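Local coordinates for protein peptidoglycan D,D-transpeptidase PbpA (PDB 3UPO) that probably catalyses the cross-linking of peptidoglycan in the mycobacterial cell wall, and is acylated by penicillin G in this crystal, at residues P191-K196 against S252-F257; R335-G340 against T353-Q358. All coordinates share one frame; numbering follows the deposited sequence.

Interaction 1 of 2, residues P191-K196 against S252-F257; sequences PGSTFK and SCNTAF. With PNM (open form - penicillin g), chain C.
One face of the F257 ring is covered by the aliphatic part of K196, with CD 4.0 Å from the ring centroid and displaced toward the rim in a CH-pi contact; at the ring's edge, in its plane, lies the backbone O of C253. The two side chains cross at about a right angle, and the flat phenyl suits a place where a lysine chain has to be guided past. The other flat group, the amide of N254, is used at both ends. Its OD1 accepts NZ of K196 at 2.9 Å, in the carbonyl plane, while its ND2 donates to O16 of the bound penicillin at 2.6 Å and also to the backbone O of E230. K196 is extended beyond CG (chi2 173°, chi3 174°), which carries NZ the full length of the chain to OG of S252, 2.9 Å away, and to a weak bond with OG of S193. S193, K196 and S252 with N254 fit the SxxK and SxN motifs of penicillin-binding proteins, S193 being the acylated serine: its OG is bonded covalently to C7 of the opened penicillin at 1.4 Å. The backbone N of S193 donates to the carbonyl oxygen O8 of the ester at 2.8 Å, consistent with one arm of an oxyanion hole. S252 has positive phi as the C-prime residue of a Schellman motif ending helix 245-251. That turn presents its small hydroxyl, which also bonds NZ of K395, to N4 of the ligand at 3.0 Å.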
loop_
_atom_site.group_PDB
_atom_site.type_symbol
_atom_site.label_atom_id
_atom_site.label_comp_id
_atom_site.label_asym_id
_atom_site.label_seq_id
_atom_site.Cartn_x
_atom_site.Cartn_y
_atom_site.Cartn_z
ATOM N N PRO A 191 9.849 6.808 -1.299
ATOM C CA PRO A 191 8.932 7.177 -0.217
ATOM C C PRO A 191 9.032 8.654 0.211
ATOM O O PRO A 191 8.125 9.161 0.871
ATOM C CB PRO A 191 9.392 6.284 0.939
ATOM C CG PRO A 191 10.840 6.079 0.702
ATOM C CD PRO A 191 10.973 5.986 -0.806
ATOM N N GLY A 192 10.134 9.317 -0.136
ATOM C CA GLY A 192 10.393 10.660 0.339
ATOM C C GLY A 192 10.369 10.720 1.866
ATOM O O GLY A 192 10.911 9.841 2.538
ATOM N N SER A 193 9.699 11.730 2.416
ATOM C CA SER A 193 9.807 12.004 3.846
ATOM C C SER A 193 9.011 11.091 4.753
ATOM O O SER A 193 9.131 11.190 5.972
ATOM C CB SER A 193 9.480 13.467 4.162
ATOM O OG SER A 193 10.360 14.325 3.468
ATOM N N THR A 194 8.197 10.207 4.186
ATOM C CA THR A 194 7.617 9.145 5.008
ATOM C C THR A 194 8.765 8.310 5.613
ATOM O O THR A 194 8.624 7.738 6.677
ATOM C CB THR A 194 6.637 8.248 4.213
ATOM O OG1 THR A 194 7.306 7.688 3.076
ATOM C CG2 THR A 194 5.392 9.045 3.761
ATOM N N PHE A 195 9.910 8.272 4.933
ATOM C CA PHE A 195 11.054 7.465 5.358
ATOM C C PHE A 195 11.770 8.071 6.579
ATOM O O PHE A 195 12.614 7.421 7.217
ATOM C CB PHE A 195 12.017 7.287 4.186
ATOM C CG PHE A 195 13.004 6.162 4.359
ATOM C CD1 PHE A 195 12.599 4.832 4.237
ATOM C CD2 PHE A 195 14.344 6.437 4.627
ATOM C CE1 PHE A 195 13.517 3.781 4.389
ATOM C CE2 PHE A 195 15.269 5.407 4.766
ATOM C CZ PHE A 195 14.855 4.069 4.638
ATOM N N LYS A 196 11.421 9.308 6.917
ATOM C CA LYS A 196 11.899 9.910 8.156
ATOM C C LYS A 196 11.477 9.064 9.356
ATOM O O LYS A 196 12.091 9.136 10.411
ATOM C CB LYS A 196 11.442 11.371 8.281
ATOM C CG LYS A 196 12.157 12.284 7.290
ATOM C CD LYS A 196 11.594 13.682 7.308
ATOM C CE LYS A 196 12.418 14.608 6.423
ATOM N NZ LYS A 196 11.744 15.897 6.121
ATOM N N SER A 252 8.761 18.327 9.416
ATOM C CA SER A 252 9.394 17.636 8.285
ATOM C C SER A 252 10.467 18.495 7.618
ATOM O O SER A 252 10.417 18.726 6.386
ATOM C CB SER A 252 8.357 17.142 7.242
ATOM O OG SER A 252 8.901 16.087 6.460
ATOM N N CYS A 253 11.430 18.942 8.429
ATOM C CA CYS A 253 12.559 19.748 7.976
ATOM C C CYS A 253 13.692 18.858 7.496
ATOM O O CYS A 253 14.193 18.023 8.251
ATOM C CB CYS A 253 13.076 20.649 9.110
ATOM S SG CYS A 253 11.856 21.814 9.811
ATOM N N ASN A 254 14.144 19.094 6.267
ATOM C CA ASN A 254 15.045 18.172 5.572
ATOM C C ASN A 254 16.468 18.099 6.102
ATOM O O ASN A 254 16.956 17.011 6.407
ATOM C CB ASN A 254 15.082 18.474 4.071
ATOM C CG ASN A 254 13.802 18.099 3.369
ATOM O OD1 ASN A 254 12.939 17.428 3.935
ATOM N ND2 ASN A 254 13.660 18.553 2.128
ATOM N N THR A 255 17.122 19.258 6.175
ATOM C CA THR A 255 18.522 19.375 6.576
ATOM C C THR A 255 18.817 18.706 7.928
ATOM O O THR A 255 19.893 18.131 8.120
ATOM C CB THR A 255 19.004 20.866 6.571
ATOM O OG1 THR A 255 18.312 21.614 7.590
ATOM C CG2 THR A 255 18.759 21.515 5.176
ATOM N N ALA A 256 17.858 18.777 8.850
ATOM C CA ALA A 256 17.987 18.111 10.142
ATOM C C ALA A 256 18.087 16.588 9.987
ATOM O O ALA A 256 18.910 15.944 10.656
ATOM C CB ALA A 256 16.817 18.474 11.051
ATOM N N PHE A 257 17.262 16.020 9.103
ATOM C CA PHE A 257 17.240 14.568 8.919
ATOM C C PHE A 257 18.414 14.078 8.098
ATOM O O PHE A 257 18.915 12.995 8.338
ATOM C CB PHE A 257 15.880 14.070 8.422
ATOM C CG PHE A 257 14.858 14.012 9.511
ATOM C CD1 PHE A 257 14.724 12.865 10.284
ATOM C CD2 PHE A 257 14.080 15.125 9.816
ATOM C CE1 PHE A 257 13.805 12.811 11.339
ATOM C CE2 PHE A 257 13.156 15.076 10.859
ATOM C CZ PHE A 257 13.028 13.906 11.626
HETATM O O8 PNM C . 9.032 14.369 1.609
HETATM C C7 PNM C . 9.877 14.927 2.316
HETATM N N4 PNM C . 8.481 16.544 3.478
HETATM C C3 PNM C . 7.297 16.958 2.762
HETATM C C11 PNM C . 6.068 16.405 3.407
HETATM O O13 PNM C . 5.085 16.160 2.675
HETATM O O12 PNM C . 6.089 16.202 4.644
HETATM C C2 PNM C . 7.377 18.495 2.670
HETATM C C10 PNM C . 6.663 19.030 1.435
HETATM C C9 PNM C . 6.831 19.208 3.906
HETATM S S1 PNM C . 9.108 18.819 2.497
HETATM C C5 PNM C . 9.679 17.226 3.053
HETATM C C6 PNM C . 10.367 16.331 2.009
HETATM N N14 PNM C . 10.036 16.614 0.627
HETATM C C15 PNM C . 10.562 17.716 -0.162
HETATM O O16 PNM C . 11.856 18.050 0.299
HETATM C C17 PNM C . 10.526 17.388 -1.668
HETATM C C18 PNM C . 11.925 17.314 -2.232
HETATM C C19 PNM C . 12.467 18.427 -2.884
HETATM C C20 PNM C . 13.776 18.345 -3.387
HETATM C C21 PNM C . 14.539 17.177 -3.243
HETATM C C22 PNM C . 13.993 16.068 -2.587
HETATM C C23 PNM C . 12.684 16.136 -2.086
#

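Interaction 2 of 2, residues R335-G340 against T353-Q358; sequences RPYLVG and TVRYQQ. Unlike the reference sequence in segment 353-358: R355 (reference Gly).
T353 meets the end of the partner segment with backbone and side chain together. Its N donates to O of G340 at 2.9 Å, and its OG1 to O of V339 at 2.6 Å, from a position tilted out of that carbonyl's plane. With OG1 turned beside the backbone N (chi1 -61°), the methyl CG2 is left to lie over one face of the Y337 ring, 3.8 Å from the centroid in a CH-pi contact. A threonine suits this place because its two branches serve a polar and an aromatic partner at once. R355, which differs from the glycine of the reference sequence, brings CG obliquely to the same ring, and its NE donates a weak bond of 3.4 Å to OH of Y337, which lies at the guanidinium edge. Y356 works first through its backbone: its O accepts N of R335 at 2.8 Å, nearly straight, and its N donates to a water that lies 2.7 Å from O of R335 and can donate to it. From its ring, CD2 and CE2 lie over one face of the R335 guanidinium, CD2 3.4 Å above the centre, with the two planes 36° apart. The Q358 side chain then crosses that of R335 at about a right angle. The contact bridges the six-stranded mixed sheet and a two-stranded one: strand 339-343, which V339 and G340 begin, lies in the former beside strand 349-352, whereas strand 357-360 pairs with strand 332-334, and helix 317-328 packs through E322 against P336 and Q358.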
loop_
_atom_site.group_PDB
_atom_site.type_symbol
_atom_site.label_atom_id
_atom_site.label_comp_id
_atom_site.label_asym_id
_atom_site.label_seq_id
_atom_site.Cartn_x
_atom_site.Cartn_y
_atom_site.Cartn_z
ATOM N N ARG A 335 2.131 -10.592 9.484
ATOM C CA ARG A 335 2.222 -11.018 8.085
ATOM C C ARG A 335 0.957 -10.598 7.333
ATOM O O ARG A 335 -0.133 -11.037 7.692
ATOM C CB ARG A 335 2.410 -12.535 8.001
ATOM C CG ARG A 335 2.564 -13.050 6.567
ATOM C CD ARG A 335 2.924 -14.513 6.557
ATOM N NE ARG A 335 4.338 -14.691 6.908
ATOM C CZ ARG A 335 4.914 -15.847 7.233
ATOM N NH1 ARG A 335 4.202 -16.971 7.291
ATOM N NH2 ARG A 335 6.212 -15.862 7.517
ATOM N N PRO A 336 1.089 -9.725 6.309
ATOM C CA PRO A 336 -0.119 -9.245 5.631
ATOM C C PRO A 336 -0.741 -10.328 4.724
ATOM O O PRO A 336 -0.022 -11.064 4.038
ATOM C CB PRO A 336 0.384 -8.057 4.805
ATOM C CG PRO A 336 1.801 -8.300 4.600
ATOM C CD PRO A 336 2.316 -9.168 5.706
ATOM N N TYR A 337 -2.066 -10.426 4.733
ATOM C CA TYR A 337 -2.762 -11.423 3.914
ATOM C C TYR A 337 -4.107 -10.908 3.404
ATOM O O TYR A 337 -4.778 -10.143 4.111
ATOM C CB TYR A 337 -2.954 -12.729 4.701
ATOM C CG TYR A 337 -3.907 -12.639 5.879
ATOM C CD1 TYR A 337 -5.239 -13.037 5.752
ATOM C CD2 TYR A 337 -3.479 -12.167 7.137
ATOM C CE1 TYR A 337 -6.121 -12.995 6.835
ATOM C CE2 TYR A 337 -4.367 -12.107 8.233
ATOM C CZ TYR A 337 -5.681 -12.518 8.062
ATOM O OH TYR A 337 -6.569 -12.481 9.108
ATOM N N LEU A 338 -4.494 -11.372 2.214
ATOM C CA LEU A 338 -5.736 -10.963 1.519
ATOM C C LEU A 338 -6.908 -11.971 1.586
ATOM O O LEU A 338 -8.070 -11.600 1.390
ATOM C CB LEU A 338 -5.418 -10.644 0.040
ATOM C CG LEU A 338 -6.440 -9.976 -0.885
ATOM C CD1 LEU A 338 -6.828 -8.573 -0.403
ATOM C CD2 LEU A 338 -5.871 -9.913 -2.289
ATOM N N VAL A 339 -6.602 -13.238 1.845
ATOM C CA VAL A 339 -7.617 -14.273 1.908
ATOM C C VAL A 339 -7.845 -14.693 3.362
ATOM O O VAL A 339 -6.916 -15.170 4.016
ATOM C CB VAL A 339 -7.205 -15.512 1.053
ATOM C CG1 VAL A 339 -8.146 -16.711 1.300
ATOM C CG2 VAL A 339 -7.143 -15.149 -0.446
ATOM N N GLY A 340 -9.074 -14.519 3.852
ATOM C CA GLY A 340 -9.458 -14.942 5.201
ATOM C C GLY A 340 -9.788 -16.427 5.314
ATOM O O GLY A 340 -9.419 -17.090 6.295
ATOM N N THR A 353 -7.257 -18.820 7.306
ATOM C CA THR A 353 -5.932 -18.215 7.429
ATOM C C THR A 353 -5.593 -17.874 8.878
ATOM O O THR A 353 -6.366 -17.237 9.582
ATOM C CB THR A 353 -5.786 -16.967 6.533
ATOM O OG1 THR A 353 -5.965 -17.343 5.158
ATOM C CG2 THR A 353 -4.398 -16.318 6.706
ATOM N N VAL A 354 -4.422 -18.323 9.307
ATOM C CA VAL A 354 -3.914 -18.080 10.651
ATOM C C VAL A 354 -3.047 -16.819 10.642
ATOM O O VAL A 354 -2.137 -16.677 9.824
ATOM C CB VAL A 354 -3.125 -19.327 11.161
ATOM C CG1 VAL A 354 -2.163 -19.865 10.055
ATOM C CG2 VAL A 354 -2.383 -19.040 12.489
ATOM N N ARG A 355 -3.353 -15.887 11.530
ATOM C CA ARG A 355 -2.590 -14.652 11.645
ATOM C C ARG A 355 -1.223 -14.954 12.232
ATOM O O ARG A 355 -1.095 -15.813 13.112
ATOM C CB ARG A 355 -3.347 -13.659 12.521
ATOM C CG ARG A 355 -4.668 -13.204 11.915
ATOM C CD ARG A 355 -5.804 -13.397 12.902
ATOM N NE ARG A 355 -7.077 -12.884 12.397
ATOM C CZ ARG A 355 -8.168 -12.710 13.146
ATOM N NH1 ARG A 355 -8.159 -13.001 14.447
ATOM N NH2 ARG A 355 -9.276 -12.240 12.590
ATOM N N TYR A 356 -0.205 -14.242 11.756
ATOM C CA TYR A 356 1.174 -14.565 12.095
ATOM C C TYR A 356 2.074 -13.339 12.375
ATOM O O TYR A 356 2.087 -12.380 11.603
ATOM C CB TYR A 356 1.760 -15.463 10.988
ATOM C CG TYR A 356 3.219 -15.774 11.166
ATOM C CD1 TYR A 356 3.643 -16.763 12.058
ATOM C CD2 TYR A 356 4.179 -15.074 10.448
ATOM C CE1 TYR A 356 5.012 -17.045 12.230
ATOM C CE2 TYR A 356 5.531 -15.337 10.605
ATOM C CZ TYR A 356 5.948 -16.318 11.494
ATOM O OH TYR A 356 7.300 -16.550 11.628
ATOM N N GLN A 357 2.816 -13.382 13.485
ATOM C CA GLN A 357 3.788 -12.332 13.824
ATOM C C GLN A 357 5.061 -12.547 13.020
ATOM O O GLN A 357 5.830 -13.474 13.266
ATOM C CB GLN A 357 4.101 -12.301 15.328
ATOM C CG GLN A 357 2.954 -11.835 16.226
ATOM C CD GLN A 357 3.328 -11.775 17.715
ATOM O OE1 GLN A 357 4.483 -11.541 18.083
ATOM N NE2 GLN A 357 2.342 -11.987 18.574
ATOM N N GLN A 358 5.279 -11.677 12.053
ATOM C CA GLN A 358 6.355 -11.841 11.093
ATOM C C GLN A 358 7.725 -11.556 11.721
ATOM O O GLN A 358 8.614 -12.408 11.675
ATOM C CB GLN A 358 6.087 -10.957 9.874
ATOM C CG GLN A 358 6.974 -11.218 8.706
ATOM C CD GLN A 358 6.331 -10.793 7.404
ATOM O OE1 GLN A 358 6.141 -9.600 7.140
ATOM N NE2 GLN A 358 5.995 -11.772 6.576
HETATM O O HOH W 1 -0.904 -12.122 10.045
#

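Interaction 1 and interaction 2 both belong to the transpeptidase domain, and interaction 1 precedes interaction 2 along the chain. Their centres are 31 Å apart and their nearest atoms about 16 Å, so they do not touch. Interaction 1 forms the core of the active site, with the acylated serine and its lysine buried around the covalently held penicillin, and T396 and T398, close to K395 in sequence, add further bonds to that ligand. Interaction 2 is only partly buried, away from the active site, and joins two sheets. Helix 317-328 has residues facing both: N320 bonds the side chain of T194 in interaction 1, and E322 touches P336 and Q358 in interaction 2.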